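Local coordinates for protein extracellular invertase (Aspergillus kawachii, PDB 5XH8) that probably hydrolyses sucrose as a family 32 beta-fructofuranosidase and transfers fructosyl groups to make fructooligosaccharides such as 1-kestose, at residues 472-485 / 567-580. Residues are numbered along the deposited sequence; the frame is centred on the assembly and turned at random.
Sequences GLKSGFQILSSEHE and SWYANSTNISFFHN
The rings of His484 and Tyr569 form an offset stack, planes 28° apart; Trp568 CD1 covers the other face of the tyrosine, and Glu483 CG the other face of the histidine. At the edge of the Tyr569 ring sits Glu485 OE1. Farther along, Phe477 and Phe577 lie side by side with their planes at 39°, both touching Val590 of strand 585-594 in the facing sheet of the sandwich. The His579 ring takes Ser475 OG at its edge, ND1 to OG 3.0 Å, while its NE2 bonds Gly583 O.

Strands 474-479 and 574-580, which carry the two phenylalanines and His579, pair antiparallel, with Gln478 N to Ser576 O at 2.8 Å. The pairing slips by one residue at a G1 bulge, where Leu480 and Ser481 both face Asn574. At one end the Asn580 amide bridges backbone, ND2 donating a hydrogen bond of 2.7 Å to Gly472 O in the carbonyl plane and OD1 receiving Lys474 N from above its carbonyl plane.

At the other end, with CG anti to its carbonyl carbon (chi1 -59°), Glu485 reaches the backbone of Trp568 and the type I turn Tyr569-Ser572. Glu485 OE2 accepts Trp568 N at 2.8 Å, and OE1 of the same carboxylate takes Tyr569 N on its syn side and Ser572 OG, 2.5 Å away, on its anti lone pair. Ser482 OG donates to that same hydroxyl. Ala507 N also bonds OE2, so several donors surround this buried carboxylate, which probably stabilises its charge and ties the loop at 482-485 to the turn at this end of the sheet.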
# COMPACT_ATOMS: atom_id res chain seq x y z
N GLY A 472 -48.72 -17.37 -28.53
CA GLY A 472 -47.72 -16.86 -29.46
C GLY A 472 -47.89 -15.40 -29.88
O GLY A 472 -47.31 -14.98 -30.88
N LEU A 473 -48.69 -14.63 -29.13
CA LEU A 473 -48.86 -13.19 -29.34
C LEU A 473 -47.54 -12.41 -29.29
O LEU A 473 -46.68 -12.68 -28.43
CB LEU A 473 -49.85 -12.60 -28.32
CG LEU A 473 -50.12 -11.09 -28.41
CD1 LEU A 473 -51.58 -10.75 -28.13
CD2 LEU A 473 -49.22 -10.26 -27.47
N LYS A 474 -47.41 -11.46 -30.22
CA LYS A 474 -46.36 -10.44 -30.26
C LYS A 474 -47.02 -9.16 -30.69
O LYS A 474 -47.53 -9.09 -31.81
CB LYS A 474 -45.27 -10.80 -31.26
CG LYS A 474 -44.49 -12.03 -30.89
CD LYS A 474 -43.60 -12.50 -32.01
CE LYS A 474 -43.31 -13.97 -31.83
NZ LYS A 474 -42.12 -14.36 -32.62
N SER A 475 -47.02 -8.15 -29.82
CA SER A 475 -47.56 -6.84 -30.15
C SER A 475 -46.69 -5.69 -29.62
O SER A 475 -46.14 -5.76 -28.52
CB SER A 475 -49.00 -6.71 -29.61
OG SER A 475 -49.71 -7.95 -29.72
N GLY A 476 -46.58 -4.62 -30.41
CA GLY A 476 -45.90 -3.42 -29.99
C GLY A 476 -45.88 -2.37 -31.07
O GLY A 476 -46.91 -2.06 -31.67
N PHE A 477 -44.70 -1.79 -31.31
CA PHE A 477 -44.54 -0.76 -32.32
C PHE A 477 -43.31 -1.00 -33.17
O PHE A 477 -42.35 -1.62 -32.74
CB PHE A 477 -44.45 0.62 -31.70
CG PHE A 477 -45.64 0.99 -30.87
CD1 PHE A 477 -46.74 1.63 -31.45
CD2 PHE A 477 -45.67 0.71 -29.50
CE1 PHE A 477 -47.84 1.96 -30.68
CE2 PHE A 477 -46.77 1.05 -28.73
CZ PHE A 477 -47.85 1.67 -29.32
N GLN A 478 -43.39 -0.49 -34.39
CA GLN A 478 -42.27 -0.44 -35.29
C GLN A 478 -41.87 1.03 -35.35
O GLN A 478 -42.72 1.89 -35.57
CB GLN A 478 -42.68 -0.96 -36.67
CG GLN A 478 -41.51 -1.27 -37.56
CD GLN A 478 -41.93 -1.72 -38.95
OE1 GLN A 478 -42.31 -0.91 -39.80
NE2 GLN A 478 -41.83 -3.00 -39.19
N ILE A 479 -40.59 1.32 -35.12
CA ILE A 479 -40.11 2.71 -35.06
C ILE A 479 -38.91 2.88 -35.95
O ILE A 479 -38.33 1.90 -36.40
CB ILE A 479 -39.76 3.14 -33.61
CG1 ILE A 479 -38.62 2.27 -33.03
CG2 ILE A 479 -41.00 3.06 -32.73
CD1 ILE A 479 -38.11 2.75 -31.68
N LEU A 480 -38.52 4.14 -36.16
CA LEU A 480 -37.34 4.47 -36.95
C LEU A 480 -37.37 3.73 -38.32
O LEU A 480 -36.40 3.09 -38.73
CB LEU A 480 -36.06 4.15 -36.16
CG LEU A 480 -35.88 4.92 -34.83
CD1 LEU A 480 -34.79 4.29 -33.96
CD2 LEU A 480 -35.60 6.39 -35.11
N SER A 481 -38.53 3.83 -38.99
CA SER A 481 -38.85 3.06 -40.20
C SER A 481 -38.80 3.89 -41.45
O SER A 481 -39.21 5.05 -41.48
CB SER A 481 -40.25 2.48 -40.14
OG SER A 481 -40.28 1.42 -39.22
N SER A 482 -38.30 3.25 -42.50
CA SER A 482 -38.36 3.75 -43.86
C SER A 482 -38.28 2.50 -44.75
O SER A 482 -38.36 1.37 -44.24
CB SER A 482 -37.20 4.72 -44.12
OG SER A 482 -35.95 4.06 -44.01
N GLU A 483 -38.11 2.67 -46.05
CA GLU A 483 -38.03 1.50 -46.92
C GLU A 483 -36.78 0.64 -46.62
O GLU A 483 -36.82 -0.58 -46.79
CB GLU A 483 -38.11 1.88 -48.41
CG GLU A 483 -36.79 2.16 -49.11
CD GLU A 483 -36.91 2.15 -50.65
OE1 GLU A 483 -36.92 1.05 -51.27
OE2 GLU A 483 -36.96 3.25 -51.23
N HIS A 484 -35.69 1.26 -46.18
CA HIS A 484 -34.43 0.55 -45.94
C HIS A 484 -34.18 0.07 -44.50
O HIS A 484 -33.31 -0.76 -44.29
CB HIS A 484 -33.27 1.44 -46.38
CG HIS A 484 -33.29 1.75 -47.85
ND1 HIS A 484 -33.10 0.77 -48.81
CD2 HIS A 484 -33.49 2.91 -48.51
CE1 HIS A 484 -33.18 1.33 -50.01
NE2 HIS A 484 -33.42 2.62 -49.85
N GLU A 485 -34.91 0.61 -43.52
CA GLU A 485 -34.64 0.33 -42.09
C GLU A 485 -35.92 0.28 -41.28
O GLU A 485 -36.93 0.90 -41.64
CB GLU A 485 -33.74 1.43 -41.48
CG GLU A 485 -32.39 1.61 -42.14
CD GLU A 485 -31.64 2.86 -41.70
OE1 GLU A 485 -32.21 3.98 -41.71
OE2 GLU A 485 -30.44 2.74 -41.39
N SER A 567 -29.79 3.90 -36.67
CA SER A 567 -30.35 4.07 -38.02
C SER A 567 -29.57 5.15 -38.77
O SER A 567 -29.13 6.16 -38.17
CB SER A 567 -31.86 4.39 -37.97
OG SER A 567 -32.10 5.74 -37.59
N TRP A 568 -29.39 4.93 -40.07
CA TRP A 568 -28.65 5.82 -40.95
C TRP A 568 -29.50 6.90 -41.66
O TRP A 568 -29.13 8.07 -41.64
CB TRP A 568 -27.92 4.98 -42.02
CG TRP A 568 -27.20 5.84 -42.99
CD1 TRP A 568 -27.62 6.19 -44.25
CD2 TRP A 568 -25.94 6.49 -42.80
NE1 TRP A 568 -26.70 7.02 -44.84
CE2 TRP A 568 -25.66 7.23 -43.97
CE3 TRP A 568 -25.02 6.53 -41.74
CZ2 TRP A 568 -24.49 7.97 -44.13
CZ3 TRP A 568 -23.86 7.29 -41.90
CH2 TRP A 568 -23.60 7.99 -43.08
N TYR A 569 -30.58 6.47 -42.33
CA TYR A 569 -31.28 7.31 -43.32
C TYR A 569 -32.11 8.40 -42.63
O TYR A 569 -32.78 8.14 -41.63
CB TYR A 569 -32.19 6.46 -44.26
CG TYR A 569 -31.43 5.66 -45.30
CD1 TYR A 569 -30.93 6.28 -46.45
CD2 TYR A 569 -31.20 4.29 -45.14
CE1 TYR A 569 -30.22 5.56 -47.41
CE2 TYR A 569 -30.50 3.56 -46.11
CZ TYR A 569 -30.01 4.21 -47.24
OH TYR A 569 -29.30 3.51 -48.18
N ALA A 570 -32.06 9.60 -43.18
CA ALA A 570 -32.78 10.76 -42.65
C ALA A 570 -34.28 10.46 -42.48
O ALA A 570 -34.88 10.89 -41.47
CB ALA A 570 -32.56 11.96 -43.55
N ASN A 571 -34.83 9.68 -43.41
CA ASN A 571 -36.25 9.27 -43.46
C ASN A 571 -36.65 8.17 -42.54
O ASN A 571 -37.80 7.79 -42.56
CB ASN A 571 -36.59 8.66 -44.83
CG ASN A 571 -36.52 9.65 -45.94
OD1 ASN A 571 -36.20 10.82 -45.73
ND2 ASN A 571 -36.79 9.17 -47.15
N SER A 572 -35.72 7.58 -41.80
CA SER A 572 -36.08 6.47 -40.92
C SER A 572 -36.67 6.99 -39.60
O SER A 572 -36.08 6.85 -38.52
CB SER A 572 -34.88 5.54 -40.73
OG SER A 572 -34.59 4.86 -41.95
N THR A 573 -37.85 7.60 -39.72
CA THR A 573 -38.55 8.22 -38.60
C THR A 573 -40.02 7.79 -38.43
O THR A 573 -40.71 8.31 -37.55
CB THR A 573 -38.53 9.76 -38.76
OG1 THR A 573 -39.19 10.11 -39.97
CG2 THR A 573 -37.10 10.29 -38.81
N ASN A 574 -40.49 6.84 -39.25
CA ASN A 574 -41.91 6.46 -39.23
C ASN A 574 -42.18 5.46 -38.13
O ASN A 574 -41.32 4.65 -37.77
CB ASN A 574 -42.37 5.89 -40.58
CG ASN A 574 -42.30 6.92 -41.70
OD1 ASN A 574 -41.49 6.81 -42.61
ND2 ASN A 574 -43.11 7.94 -41.60
N ILE A 575 -43.41 5.53 -37.63
CA ILE A 575 -43.88 4.67 -36.55
C ILE A 575 -45.14 3.94 -36.99
O ILE A 575 -46.01 4.54 -37.59
CB ILE A 575 -44.16 5.49 -35.28
CG1 ILE A 575 -42.86 6.11 -34.76
CG2 ILE A 575 -44.82 4.62 -34.22
CD1 ILE A 575 -43.06 7.05 -33.58
N SER A 576 -45.25 2.66 -36.65
CA SER A 576 -46.43 1.86 -36.95
C SER A 576 -46.81 0.99 -35.77
O SER A 576 -45.92 0.55 -35.02
CB SER A 576 -46.16 0.96 -38.14
OG SER A 576 -45.84 1.76 -39.26
N PHE A 577 -48.11 0.70 -35.64
CA PHE A 577 -48.59 -0.39 -34.76
C PHE A 577 -48.05 -1.68 -35.35
O PHE A 577 -47.86 -1.78 -36.56
CB PHE A 577 -50.12 -0.48 -34.71
CG PHE A 577 -50.79 0.75 -34.18
CD1 PHE A 577 -50.98 0.92 -32.82
CD2 PHE A 577 -51.23 1.75 -35.04
CE1 PHE A 577 -51.58 2.07 -32.33
CE2 PHE A 577 -51.83 2.90 -34.56
CZ PHE A 577 -52.01 3.06 -33.20
N PHE A 578 -47.77 -2.64 -34.49
CA PHE A 578 -47.33 -3.95 -34.93
C PHE A 578 -48.04 -5.01 -34.10
O PHE A 578 -48.18 -4.85 -32.89
CB PHE A 578 -45.81 -4.12 -34.76
CG PHE A 578 -45.37 -5.55 -34.72
CD1 PHE A 578 -45.28 -6.30 -35.88
CD2 PHE A 578 -45.09 -6.17 -33.51
CE1 PHE A 578 -44.89 -7.63 -35.85
CE2 PHE A 578 -44.69 -7.50 -33.46
CZ PHE A 578 -44.59 -8.23 -34.63
N HIS A 579 -48.48 -6.07 -34.77
CA HIS A 579 -49.18 -7.19 -34.13
C HIS A 579 -49.03 -8.41 -35.05
O HIS A 579 -49.20 -8.27 -36.27
CB HIS A 579 -50.64 -6.81 -33.88
CG HIS A 579 -51.49 -7.94 -33.39
ND1 HIS A 579 -51.18 -8.68 -32.27
CD2 HIS A 579 -52.65 -8.45 -33.87
CE1 HIS A 579 -52.11 -9.60 -32.09
NE2 HIS A 579 -53.01 -9.49 -33.05
N ASN A 580 -48.68 -9.57 -34.49
CA ASN A 580 -48.36 -10.75 -35.33
C ASN A 580 -49.58 -11.60 -35.72
O ASN A 580 -49.44 -12.65 -36.32
CB ASN A 580 -47.29 -11.63 -34.68
CG ASN A 580 -47.79 -12.36 -33.46
OD1 ASN A 580 -48.76 -11.94 -32.82
ND2 ASN A 580 -47.10 -13.42 -33.08
O HOH W 1 -39.58 6.67 -35.17